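Local coordinates for protein prolyl oligopeptidase (Novosphingobium capsulatum, PDB 1YR2) that probably hydrolyses oligopeptides after proline, and much less readily after alanine, as a serine endopeptidase of the S9A family, at residues 269-274 with 282-287; 294-299 with 310-315; 242-247 with 260-265. All coordinates share one frame; numbering follows the deposited sequence.

In the fold
All three contacts lie in the N-terminal beta-propeller. Contacts 1 and 2 are successive hairpin pairs of one four-stranded blade, with centres 9 Å apart: 282-287 of contact 1 is bonded to 294-299 of contact 2, as in Ile284 N to His297 O at 2.8 Å. Contact 3 is the outer hairpin of the preceding blade, its centre 9 Å from contact 1 and 13 Å from contact 2. Gln243 OE1 reaches His271 N at 2.7 Å across this seam, and the Phe261 ring meets those of His271 and His297. In this family the catalytic serine belongs to the alpha/beta-hydrolase domain, and none of these segments is in it.

Contact 1: 269-274 with 282-287; sequences RGHGAS and VVITSS
Six backbone hydrogen bonds zip strand 270-274 to strand 282-287, antiparallel, with the short axes inclined at 156°. Gly270, Gly272 and Ser274 make the hydrogen-bonded pairs, each giving its N-H and offering its O to Ser287, Thr285 and Val283 respectively. Gly272 N to Thr285 O, 2.8 Å and 170° at the hydrogen, is nearly straight and stays in the carbonyl plane; Val283 N, by contrast, approaches Ser274 O from above the Ser274 carbonyl plane.

Each face of the pair has its own polar link. On the His271 face, CG stands anti to the carbonyl carbon (chi1 -57°), and Ser286 OG meets the ring at its edge, in plane, 2.6 Å from ND1; either group could be the donor. The other ring nitrogen, NE2, bonds to Thr263 OG1, so the imidazole is held at both nitrogens and its rotation is fixed. On the reverse face a water ties the strands together: it donates to Val283 O at 2.8 Å and also bonds to Thr285 OG1 at 2.8 Å and Ser274 OG at 3.2 Å.

Apolar contact is modest. Ile284 spreads its two branches along the first strand, CG2 against His271 CB at 4.1 Å and CG1 against Ala273 CB at 4.2 Å. Arg269 bends back so that CD lies 3.6 Å from Ser287 O, while its guanidinium forms a salt bridge with Glu288.

Strand 270-275 is the innermost of the blade and 281-287 comes next, bonded on its far edge to 295-302. His271 and Ala273 pack on Val245 of the preceding blade, and Ser274 and Val283 on Phe322 of strand 320-326.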
ATOM      1  N   ARG A 269     -28.965  -4.920   0.085  1.00 12.26           N
ATOM      2  CA  ARG A 269     -28.020  -6.011  -0.200  1.00 13.55           C
ATOM      3  C   ARG A 269     -27.500  -5.915  -1.640  1.00 13.21           C
ATOM      4  O   ARG A 269     -28.287  -5.765  -2.580  1.00 13.35           O
ATOM      5  CB  ARG A 269     -28.771  -7.330  -0.012  1.00 12.46           C
ATOM      6  CG  ARG A 269     -27.984  -8.534   0.255  1.00 16.56           C
ATOM      7  CD  ARG A 269     -27.131  -8.481   1.527  1.00 16.60           C
ATOM      8  NE  ARG A 269     -27.881  -8.280   2.737  1.00 14.15           N
ATOM      9  CZ  ARG A 269     -28.312  -9.235   3.535  1.00 14.99           C
ATOM     10  NH1 ARG A 269     -28.115 -10.507   3.250  1.00 16.54           N
ATOM     11  NH2 ARG A 269     -28.932  -8.922   4.648  1.00 16.86           N
ATOM     12  N   GLY A 270     -26.176  -5.946  -1.790  1.00 13.04           N
ATOM     13  CA  GLY A 270     -25.490  -6.013  -3.061  1.00 12.27           C
ATOM     14  C   GLY A 270     -25.109  -7.451  -3.408  1.00 12.72           C
ATOM     15  O   GLY A 270     -24.926  -8.279  -2.509  1.00 13.87           O
ATOM     16  N   HIS A 271     -24.966  -7.766  -4.692  1.00 12.11           N
ATOM     17  CA  HIS A 271     -24.769  -9.152  -5.120  1.00 12.93           C
ATOM     18  C   HIS A 271     -23.810  -9.132  -6.287  1.00 12.59           C
ATOM     19  O   HIS A 271     -23.999  -8.354  -7.268  1.00 11.32           O
ATOM     20  CB  HIS A 271     -26.058  -9.761  -5.633  1.00 12.86           C
ATOM     21  CG  HIS A 271     -27.186  -9.728  -4.649  1.00 13.31           C
ATOM     22  ND1 HIS A 271     -27.178 -10.478  -3.502  1.00 15.78           N
ATOM     23  CD2 HIS A 271     -28.346  -9.035  -4.639  1.00 15.62           C
ATOM     24  CE1 HIS A 271     -28.278 -10.244  -2.820  1.00 16.71           C
ATOM     25  NE2 HIS A 271     -29.017  -9.394  -3.503  1.00 15.61           N
ATOM     26  N   GLY A 272     -22.750  -9.927  -6.144  1.00 12.28           N
ATOM     27  CA  GLY A 272     -21.764 -10.098  -7.219  1.00 13.48           C
ATOM     28  C   GLY A 272     -21.708 -11.589  -7.575  1.00 13.42           C
ATOM     29  O   GLY A 272     -21.846 -12.476  -6.696  1.00 14.23           O
ATOM     30  N   ALA A 273     -21.526 -11.891  -8.851  1.00 11.66           N
ATOM     31  CA  ALA A 273     -21.559 -13.276  -9.322  1.00 12.37           C
ATOM     32  C   ALA A 273     -20.213 -13.689  -9.911  1.00 12.22           C
ATOM     33  O   ALA A 273     -19.614 -12.916 -10.642  1.00 10.94           O
ATOM     34  CB  ALA A 273     -22.635 -13.427 -10.403  1.00 12.48           C
ATOM     35  N   SER A 274     -19.792 -14.892  -9.605  1.00 10.62           N
ATOM     36  CA  SER A 274     -18.609 -15.526 -10.160  1.00 12.35           C
ATOM     37  C   SER A 274     -19.004 -16.906 -10.644  1.00 12.59           C
ATOM     38  O   SER A 274     -20.077 -17.384 -10.298  1.00 12.74           O
ATOM     39  CB  SER A 274     -17.508 -15.702  -9.100  1.00 13.61           C
ATOM     40  OG  SER A 274     -17.183 -14.453  -8.562  1.00 20.91           O
ATOM     41  N   VAL A 282     -22.141 -21.448 -10.348  1.00 11.12           N
ATOM     42  CA  VAL A 282     -22.288 -19.993 -10.113  1.00 10.35           C
ATOM     43  C   VAL A 282     -22.245 -19.769  -8.607  1.00 11.41           C
ATOM     44  O   VAL A 282     -22.861 -20.515  -7.844  1.00 10.86           O
ATOM     45  CB  VAL A 282     -23.614 -19.476 -10.691  1.00 10.20           C
ATOM     46  CG1 VAL A 282     -23.864 -18.026 -10.405  1.00 11.68           C
ATOM     47  CG2 VAL A 282     -23.640 -19.728 -12.205  1.00 10.09           C
ATOM     48  N   VAL A 283     -21.488 -18.763  -8.180  1.00  9.32           N
ATOM     49  CA  VAL A 283     -21.356 -18.408  -6.788  1.00 10.59           C
ATOM     50  C   VAL A 283     -21.650 -16.931  -6.657  1.00 11.87           C
ATOM     51  O   VAL A 283     -21.031 -16.053  -7.319  1.00 11.41           O
ATOM     52  CB  VAL A 283     -19.957 -18.723  -6.247  1.00 10.07           C
ATOM     53  CG1 VAL A 283     -19.804 -18.352  -4.774  1.00 12.85           C
ATOM     54  CG2 VAL A 283     -19.650 -20.198  -6.476  1.00 11.95           C
ATOM     55  N   ILE A 284     -22.628 -16.642  -5.828  1.00 11.43           N
ATOM     56  CA  ILE A 284     -23.048 -15.262  -5.629  1.00 11.29           C
ATOM     57  C   ILE A 284     -22.679 -14.860  -4.195  1.00 12.09           C
ATOM     58  O   ILE A 284     -23.083 -15.496  -3.229  1.00 12.49           O
ATOM     59  CB  ILE A 284     -24.547 -15.091  -5.895  1.00 11.36           C
ATOM     60  CG1 ILE A 284     -24.830 -15.404  -7.358  1.00 15.90           C
ATOM     61  CG2 ILE A 284     -24.981 -13.668  -5.543  1.00 12.24           C
ATOM     62  CD1 ILE A 284     -26.234 -15.634  -7.633  1.00 19.21           C
ATOM     63  N   THR A 285     -21.906 -13.784  -4.119  1.00 11.55           N
ATOM     64  CA  THR A 285     -21.458 -13.147  -2.888  1.00 13.15           C
ATOM     65  C   THR A 285     -22.270 -11.897  -2.665  1.00 12.19           C
ATOM     66  O   THR A 285     -22.350 -11.029  -3.549  1.00 13.91           O
ATOM     67  CB  THR A 285     -19.975 -12.792  -3.119  1.00 13.47           C
ATOM     68  OG1 THR A 285     -19.260 -14.031  -3.249  1.00 18.93           O
ATOM     69  CG2 THR A 285     -19.380 -12.182  -1.940  1.00 19.63           C
ATOM     70  N   SER A 286     -22.772 -11.731  -1.445  1.00 12.64           N
ATOM     71  CA  SER A 286     -23.658 -10.634  -1.145  1.00 13.34           C
ATOM     72  C   SER A 286     -23.279  -9.969   0.185  1.00 13.77           C
ATOM     73  O   SER A 286     -22.977 -10.635   1.186  1.00 13.40           O
ATOM     74  CB  SER A 286     -25.117 -11.130  -1.076  1.00 14.14           C
ATOM     75  OG  SER A 286     -25.464 -11.901  -2.206  1.00 16.36           O
ATOM     76  N   SER A 287     -23.331  -8.650   0.179  1.00 14.19           N
ATOM     77  CA  SER A 287     -23.009  -7.863   1.366  1.00 15.47           C
ATOM     78  C   SER A 287     -23.844  -6.607   1.434  1.00 17.19           C
ATOM     79  O   SER A 287     -24.537  -6.245   0.482  1.00 14.96           O
ATOM     80  CB  SER A 287     -21.514  -7.517   1.366  1.00 16.86           C
ATOM     81  OG  SER A 287     -21.181  -6.665   0.263  1.00 18.26           O
TER
HETATM   82  O   HOH W   1     -19.081 -14.492  -6.038  1.00 23.53           O

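Contact 2: 294-299 with 310-315; sequences NTVHVA and TALIPD
The antiparallel backbone pairing slips by one residue between Val296 and His297, because Leu312 and Ile313 both direct their N-H to Val296 O, at 2.8 and 3.0 Å. The Ile313 bond falls on a lone pair of that oxygen, and Val296 N answers to Ile313 O. Past the slip, Val298 and Thr310 bond both ways, nearly along the C=O axes.

Leu312 takes up the extra residue with helix-like backbone angles (phi -99°, psi -46°). Its CB sits 3.6 Å from Val296 O, and its CD1 crosses obliquely to Val298 CG1 at 4.1 Å. Val296 and Ile313 lie side by side, pointing the same way, CB to CB 4.0 Å. On the other face the His297 ring comes obliquely against Ala311: CD2 comes 3.5 Å from Ala311 CA, and NE2 is near Ala311 CB. Thr295 sets CG2 anti to its carbonyl carbon, which brings that methyl to Pro314 O at 3.6 Å and leaves CB 3.2 Å from Ile313 O. Asn294 ND2 donates to Thr295 O, from above the carbonyl plane, and to Trp320 O.

Leu312 and Ile313 both pack on Phe355 of the next blade. The two-on-one pairing is a classic beta bulge, here turning the outermost strand of a propeller blade at its corner.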
ATOM      1  N   ASN A 294     -20.241 -11.490   4.532  1.00 15.06           N
ATOM      2  CA  ASN A 294     -21.050 -11.769   3.355  1.00 14.68           C
ATOM      3  C   ASN A 294     -21.773 -13.083   3.405  1.00 14.53           C
ATOM      4  O   ASN A 294     -21.364 -13.998   4.119  1.00 15.17           O
ATOM      5  CB  ASN A 294     -20.233 -11.638   2.051  1.00 16.08           C
ATOM      6  CG  ASN A 294     -19.183 -12.717   1.909  1.00 15.92           C
ATOM      7  OD1 ASN A 294     -18.079 -12.585   2.466  1.00 17.12           O
ATOM      8  ND2 ASN A 294     -19.520 -13.825   1.184  1.00 15.08           N
ATOM      9  N   THR A 295     -22.857 -13.166   2.630  1.00 14.15           N
ATOM     10  CA  THR A 295     -23.560 -14.389   2.391  1.00 12.13           C
ATOM     11  C   THR A 295     -23.052 -15.011   1.119  1.00 11.72           C
ATOM     12  O   THR A 295     -22.328 -14.382   0.355  1.00 10.68           O
ATOM     13  CB  THR A 295     -25.086 -14.171   2.256  1.00 13.52           C
ATOM     14  OG1 THR A 295     -25.372 -13.396   1.083  1.00 11.42           O
ATOM     15  CG2 THR A 295     -25.689 -13.420   3.477  1.00 15.93           C
ATOM     16  N   VAL A 296     -23.440 -16.271   0.913  1.00  9.70           N
ATOM     17  CA  VAL A 296     -23.042 -17.013  -0.273  1.00 10.92           C
ATOM     18  C   VAL A 296     -24.218 -17.819  -0.736  1.00 11.05           C
ATOM     19  O   VAL A 296     -24.809 -18.574   0.090  1.00 12.13           O
ATOM     20  CB  VAL A 296     -21.809 -17.970   0.012  1.00 11.93           C
ATOM     21  CG1 VAL A 296     -21.405 -18.721  -1.292  1.00 14.08           C
ATOM     22  CG2 VAL A 296     -20.616 -17.192   0.542  1.00 12.44           C
ATOM     23  N   HIS A 297     -24.600 -17.646  -2.008  1.00 10.73           N
ATOM     24  CA  HIS A 297     -25.543 -18.505  -2.682  1.00 11.30           C
ATOM     25  C   HIS A 297     -24.861 -19.217  -3.862  1.00 11.86           C
ATOM     26  O   HIS A 297     -23.905 -18.674  -4.447  1.00 10.56           O
ATOM     27  CB  HIS A 297     -26.740 -17.722  -3.206  1.00 10.51           C
ATOM     28  CG  HIS A 297     -27.629 -17.181  -2.134  1.00 11.55           C
ATOM     29  ND1 HIS A 297     -27.263 -16.140  -1.316  1.00 14.56           N
ATOM     30  CD2 HIS A 297     -28.865 -17.571  -1.722  1.00 15.98           C
ATOM     31  CE1 HIS A 297     -28.248 -15.895  -0.460  1.00 14.02           C
ATOM     32  NE2 HIS A 297     -29.226 -16.757  -0.676  1.00 12.86           N
ATOM     33  N   VAL A 298     -25.305 -20.436  -4.178  1.00 11.46           N
ATOM     34  CA  VAL A 298     -24.692 -21.206  -5.270  1.00 12.47           C
ATOM     35  C   VAL A 298     -25.764 -21.767  -6.201  1.00 13.56           C
ATOM     36  O   VAL A 298     -26.902 -21.943  -5.801  1.00 14.09           O
ATOM     37  CB  VAL A 298     -23.788 -22.356  -4.770  1.00 13.01           C
ATOM     38  CG1 VAL A 298     -22.651 -21.776  -3.951  1.00 13.96           C
ATOM     39  CG2 VAL A 298     -24.571 -23.396  -3.994  1.00 15.46           C
ATOM     40  N   ALA A 299     -25.390 -22.011  -7.448  1.00 12.14           N
ATOM     41  CA  ALA A 299     -26.277 -22.642  -8.397  1.00 12.08           C
ATOM     42  C   ALA A 299     -25.466 -23.525  -9.271  1.00 11.61           C
ATOM     43  O   ALA A 299     -24.465 -23.118  -9.843  1.00  9.48           O
ATOM     44  CB  ALA A 299     -27.004 -21.637  -9.230  1.00 12.45           C
ATOM     45  N   THR A 310     -29.409 -21.648  -4.427  1.00 17.72           N
ATOM     46  CA  THR A 310     -29.634 -22.010  -3.012  1.00 19.13           C
ATOM     47  C   THR A 310     -28.637 -21.348  -2.122  1.00 17.56           C
ATOM     48  O   THR A 310     -27.518 -21.070  -2.515  1.00 16.28           O
ATOM     49  CB  THR A 310     -29.486 -23.496  -2.764  1.00 19.68           C
ATOM     50  OG1 THR A 310     -28.320 -23.955  -3.444  1.00 22.52           O
ATOM     51  CG2 THR A 310     -30.664 -24.295  -3.325  1.00 22.60           C
ATOM     52  N   ALA A 311     -29.032 -21.136  -0.882  1.00 17.95           N
ATOM     53  CA  ALA A 311     -28.214 -20.451   0.083  1.00 16.98           C
ATOM     54  C   ALA A 311     -27.204 -21.423   0.644  1.00 18.34           C
ATOM     55  O   ALA A 311     -27.584 -22.476   1.119  1.00 18.42           O
ATOM     56  CB  ALA A 311     -29.103 -19.931   1.218  1.00 18.70           C
ATOM     57  N   LEU A 312     -25.925 -21.084   0.603  1.00 17.39           N
ATOM     58  CA  LEU A 312     -24.918 -21.928   1.256  1.00 16.61           C
ATOM     59  C   LEU A 312     -24.555 -21.338   2.620  1.00 16.03           C
ATOM     60  O   LEU A 312     -24.430 -22.042   3.573  1.00 14.48           O
ATOM     61  CB  LEU A 312     -23.682 -21.967   0.371  1.00 17.64           C
ATOM     62  CG  LEU A 312     -22.821 -23.189   0.097  1.00 19.96           C
ATOM     63  CD1 LEU A 312     -21.392 -22.780  -0.166  1.00 20.16           C
ATOM     64  CD2 LEU A 312     -22.952 -24.325   1.100  1.00 20.77           C
ATOM     65  N   ILE A 313     -24.319 -20.037   2.674  1.00 14.93           N
ATOM     66  CA  ILE A 313     -24.070 -19.297   3.913  1.00 15.93           C
ATOM     67  C   ILE A 313     -25.173 -18.235   3.941  1.00 15.86           C
ATOM     68  O   ILE A 313     -25.081 -17.237   3.264  1.00 14.09           O
ATOM     69  CB  ILE A 313     -22.670 -18.599   3.865  1.00 15.67           C
ATOM     70  CG1 ILE A 313     -21.528 -19.603   3.713  1.00 17.11           C
ATOM     71  CG2 ILE A 313     -22.474 -17.640   5.078  1.00 16.37           C
ATOM     72  CD1 ILE A 313     -21.353 -20.591   4.858  1.00 20.12           C
ATOM     73  N   PRO A 314     -26.280 -18.508   4.615  1.00 17.37           N
ATOM     74  CA  PRO A 314     -27.455 -17.626   4.502  1.00 18.00           C
ATOM     75  C   PRO A 314     -27.424 -16.327   5.314  1.00 18.91           C
ATOM     76  O   PRO A 314     -28.221 -15.420   5.021  1.00 19.62           O
ATOM     77  CB  PRO A 314     -28.617 -18.523   4.978  1.00 19.13           C
ATOM     78  CG  PRO A 314     -27.992 -19.605   5.787  1.00 19.56           C
ATOM     79  CD  PRO A 314     -26.561 -19.723   5.371  1.00 17.94           C
ATOM     80  N   ASP A 315     -26.599 -16.239   6.333  1.00 19.52           N
ATOM     81  CA  ASP A 315     -26.615 -15.072   7.225  1.00 21.58           C
ATOM     82  C   ASP A 315     -25.338 -14.257   7.081  1.00 21.18           C
ATOM     83  O   ASP A 315     -24.292 -14.764   6.669  1.00 21.41           O
ATOM     84  CB  ASP A 315     -26.819 -15.479   8.686  1.00 22.58           C
ATOM     85  CG  ASP A 315     -28.058 -16.319   8.897  1.00 28.50           C
ATOM     86  OD1 ASP A 315     -29.163 -15.895   8.452  1.00 33.72           O
ATOM     87  OD2 ASP A 315     -28.026 -17.433   9.494  1.00 35.52           O
TER
HETATM   88  O   HOH W   2     -21.606 -14.701   6.750  1.00 21.31           O

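Contact 3: 242-247 with 260-265; sequences NQTVWL and VFATPE
Thr244, at the start of strand 244-247, faces Phe261 and Ala262. Its CB lies 3.7 Å from Phe261 O. From there CG2, anti to the carbonyl carbon, runs to Ala262 CB at 3.6 Å, methyl against methyl. OG1 takes the crowded position between N and the carbonyl carbon (chi1 55°) and turns along its own strand, where it accepts the indole N-H of Trp246, NE1 to OG1 2.7 Å. The hydroxyl oxygen is near the plane of the indole, though the bond is bent, 146° at the hydrogen. An alanine here removes OG1 and CG2, which would probably let the indole shift and would be likely to loosen the packing on Ala262.

Next along the strand the pairing becomes a classic beta bulge in the edge strand of this propeller blade: Val260 and Phe261 both face Val245. Val245 O is gripped by two donors, Val260 N at 2.8 Å on a lone pair and Phe261 N at 3.1 Å above the carbonyl plane. Val245 N returns a straight bond to Phe261 O. Beside these bonds the Val245 and Val260 side chains cross obliquely, CG1 to CB 4.0 Å, and Val260 CG2 reaches on to Leu247 CB.

Phe261 sends its ring away from Val245, edge-to-face with His271. Where the strands part, a water accepts from Thr263 N and donates to Gln243 O at 2.7 Å.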
ATOM      1  N   ASN A 242     -31.808  -2.727  -4.551  1.00 13.48           N
ATOM      2  CA  ASN A 242     -32.335  -3.803  -5.373  1.00 12.75           C
ATOM      3  C   ASN A 242     -31.425  -4.224  -6.528  1.00 11.76           C
ATOM      4  O   ASN A 242     -31.888  -4.572  -7.615  1.00 11.87           O
ATOM      5  CB  ASN A 242     -33.743  -3.450  -5.858  1.00 13.02           C
ATOM      6  CG  ASN A 242     -34.742  -3.483  -4.721  1.00 14.58           C
ATOM      7  OD1 ASN A 242     -34.894  -4.510  -4.056  1.00 14.06           O
ATOM      8  ND2 ASN A 242     -35.417  -2.389  -4.506  1.00 13.04           N
ATOM      9  N   GLN A 243     -30.131  -4.245  -6.259  1.00  9.85           N
ATOM     10  CA  GLN A 243     -29.212  -4.784  -7.219  1.00 10.18           C
ATOM     11  C   GLN A 243     -29.594  -6.244  -7.578  1.00 10.18           C
ATOM     12  O   GLN A 243     -29.982  -7.055  -6.715  1.00 10.94           O
ATOM     13  CB  GLN A 243     -27.790  -4.738  -6.672  1.00 10.81           C
ATOM     14  CG  GLN A 243     -26.756  -5.178  -7.719  1.00 10.50           C
ATOM     15  CD  GLN A 243     -25.303  -5.048  -7.239  1.00 13.25           C
ATOM     16  OE1 GLN A 243     -24.976  -5.444  -6.111  1.00 13.87           O
ATOM     17  NE2 GLN A 243     -24.439  -4.452  -8.099  1.00 13.54           N
ATOM     18  N   THR A 244     -29.535  -6.577  -8.848  1.00  9.72           N
ATOM     19  CA  THR A 244     -29.923  -7.921  -9.324  1.00 11.18           C
ATOM     20  C   THR A 244     -28.890  -8.518 -10.284  1.00 11.34           C
ATOM     21  O   THR A 244     -28.233  -7.794 -10.994  1.00 11.15           O
ATOM     22  CB  THR A 244     -31.336  -7.928  -9.948  1.00 13.13           C
ATOM     23  OG1 THR A 244     -31.404  -6.962 -10.992  1.00 17.47           O
ATOM     24  CG2 THR A 244     -32.351  -7.439  -8.968  1.00 11.54           C
ATOM     25  N   VAL A 245     -28.731  -9.833 -10.229  1.00 10.35           N
ATOM     26  CA  VAL A 245     -27.813 -10.579 -11.089  1.00 10.24           C
ATOM     27  C   VAL A 245     -28.630 -11.092 -12.279  1.00 10.30           C
ATOM     28  O   VAL A 245     -29.699 -11.640 -12.069  1.00 10.05           O
ATOM     29  CB  VAL A 245     -27.162 -11.736 -10.338  1.00 10.15           C
ATOM     30  CG1 VAL A 245     -26.185 -12.506 -11.269  1.00 10.19           C
ATOM     31  CG2 VAL A 245     -26.447 -11.248  -9.151  1.00 13.21           C
ATOM     32  N   TRP A 246     -28.142 -10.818 -13.493  1.00 10.26           N
ATOM     33  CA  TRP A 246     -28.721 -11.242 -14.774  1.00 10.23           C
ATOM     34  C   TRP A 246     -27.706 -11.973 -15.644  1.00 11.07           C
ATOM     35  O   TRP A 246     -26.484 -11.851 -15.432  1.00  9.45           O
ATOM     36  CB  TRP A 246     -29.207 -10.034 -15.548  1.00 10.14           C
ATOM     37  CG  TRP A 246     -30.281  -9.269 -14.914  1.00 11.52           C
ATOM     38  CD1 TRP A 246     -30.202  -8.460 -13.787  1.00 13.78           C
ATOM     39  CD2 TRP A 246     -31.648  -9.199 -15.351  1.00 13.89           C
ATOM     40  NE1 TRP A 246     -31.435  -7.909 -13.519  1.00 13.42           N
ATOM     41  CE2 TRP A 246     -32.331  -8.320 -14.470  1.00 13.40           C
ATOM     42  CE3 TRP A 246     -32.370  -9.791 -16.421  1.00 15.38           C
ATOM     43  CZ2 TRP A 246     -33.695  -8.027 -14.610  1.00 15.57           C
ATOM     44  CZ3 TRP A 246     -33.703  -9.502 -16.558  1.00 17.15           C
ATOM     45  CH2 TRP A 246     -34.365  -8.627 -15.654  1.00 16.27           C
ATOM     46  N   LEU A 247     -28.231 -12.678 -16.655  1.00 11.03           N
ATOM     47  CA  LEU A 247     -27.440 -13.434 -17.624  1.00 11.46           C
ATOM     48  C   LEU A 247     -27.723 -12.816 -18.980  1.00 11.61           C
ATOM     49  O   LEU A 247     -28.875 -12.738 -19.424  1.00 10.33           O
ATOM     50  CB  LEU A 247     -27.794 -14.919 -17.633  1.00 11.95           C
ATOM     51  CG  LEU A 247     -27.036 -15.823 -18.600  1.00 12.67           C
ATOM     52  CD1 LEU A 247     -25.575 -15.915 -18.134  1.00 14.03           C
ATOM     53  CD2 LEU A 247     -27.669 -17.191 -18.683  1.00 15.49           C
ATOM     54  N   VAL A 260     -31.267 -13.824 -12.680  1.00 13.88           N
ATOM     55  CA  VAL A 260     -30.662 -14.969 -11.990  1.00 12.82           C
ATOM     56  C   VAL A 260     -30.849 -14.906 -10.499  1.00 13.30           C
ATOM     57  O   VAL A 260     -31.190 -15.914  -9.876  1.00 13.66           O
ATOM     58  CB  VAL A 260     -29.158 -15.048 -12.310  1.00 13.33           C
ATOM     59  CG1 VAL A 260     -28.491 -16.175 -11.515  1.00 14.68           C
ATOM     60  CG2 VAL A 260     -28.977 -15.303 -13.789  1.00 13.73           C
ATOM     61  N   PHE A 261     -30.643 -13.722  -9.905  1.00 11.77           N
ATOM     62  CA  PHE A 261     -30.732 -13.596  -8.449  1.00 12.19           C
ATOM     63  C   PHE A 261     -31.072 -12.187  -7.995  1.00 11.75           C
ATOM     64  O   PHE A 261     -30.517 -11.207  -8.506  1.00 11.10           O
ATOM     65  CB  PHE A 261     -29.414 -13.990  -7.782  1.00 12.25           C
ATOM     66  CG  PHE A 261     -29.531 -14.222  -6.299  1.00 12.13           C
ATOM     67  CD1 PHE A 261     -30.325 -15.250  -5.803  1.00 14.77           C
ATOM     68  CD2 PHE A 261     -28.876 -13.387  -5.387  1.00 13.76           C
ATOM     69  CE1 PHE A 261     -30.462 -15.438  -4.483  1.00 14.39           C
ATOM     70  CE2 PHE A 261     -29.001 -13.613  -4.033  1.00 13.27           C
ATOM     71  CZ  PHE A 261     -29.778 -14.613  -3.585  1.00 13.80           C
ATOM     72  N   ALA A 262     -31.966 -12.133  -7.017  1.00 12.03           N
ATOM     73  CA  ALA A 262     -32.338 -10.919  -6.322  1.00 12.31           C
ATOM     74  C   ALA A 262     -32.746 -11.245  -4.890  1.00 12.40           C
ATOM     75  O   ALA A 262     -33.121 -12.388  -4.608  1.00 12.10           O
ATOM     76  CB  ALA A 262     -33.483 -10.232  -7.037  1.00 13.82           C
ATOM     77  N   THR A 263     -32.704 -10.236  -4.008  1.00 11.79           N
ATOM     78  CA  THR A 263     -33.260 -10.344  -2.648  1.00 12.70           C
ATOM     79  C   THR A 263     -34.306  -9.260  -2.426  1.00 13.19           C
ATOM     80  O   THR A 263     -33.999  -8.206  -1.891  1.00 10.66           O
ATOM     81  CB  THR A 263     -32.182 -10.228  -1.546  1.00 13.08           C
ATOM     82  OG1 THR A 263     -31.328  -9.093  -1.775  1.00 12.99           O
ATOM     83  CG2 THR A 263     -31.287 -11.446  -1.556  1.00 14.06           C
ATOM     84  N   PRO A 264     -35.543  -9.541  -2.805  1.00 14.00           N
ATOM     85  CA  PRO A 264     -36.601  -8.516  -2.785  1.00 14.50           C
ATOM     86  C   PRO A 264     -37.115  -8.061  -1.384  1.00 14.45           C
ATOM     87  O   PRO A 264     -37.939  -7.138  -1.321  1.00 16.61           O
ATOM     88  CB  PRO A 264     -37.718  -9.165  -3.610  1.00 15.73           C
ATOM     89  CG  PRO A 264     -37.532 -10.631  -3.473  1.00 17.01           C
ATOM     90  CD  PRO A 264     -36.031 -10.855  -3.307  1.00 15.14           C
ATOM     91  N   GLU A 265     -36.677  -8.692  -0.309  1.00 13.00           N
ATOM     92  CA  GLU A 265     -36.957  -8.236   1.031  1.00 13.51           C
ATOM     93  C   GLU A 265     -35.739  -7.534   1.665  1.00 13.17           C
ATOM     94  O   GLU A 265     -35.824  -6.990   2.777  1.00 12.61           O
ATOM     95  CB  GLU A 265     -37.451  -9.433   1.842  1.00 14.96           C
ATOM     96  CG  GLU A 265     -38.735 -10.038   1.230  1.00 18.06           C
ATOM     97  CD  GLU A 265     -39.449 -11.016   2.149  1.00 25.12           C
ATOM     98  OE1 GLU A 265     -39.613 -10.711   3.344  1.00 28.69           O
ATOM     99  OE2 GLU A 265     -39.878 -12.083   1.676  1.00 32.31           O
TER
HETATM  100  O   HOH W   3     -31.823  -7.622  -4.895  1.00 16.82           O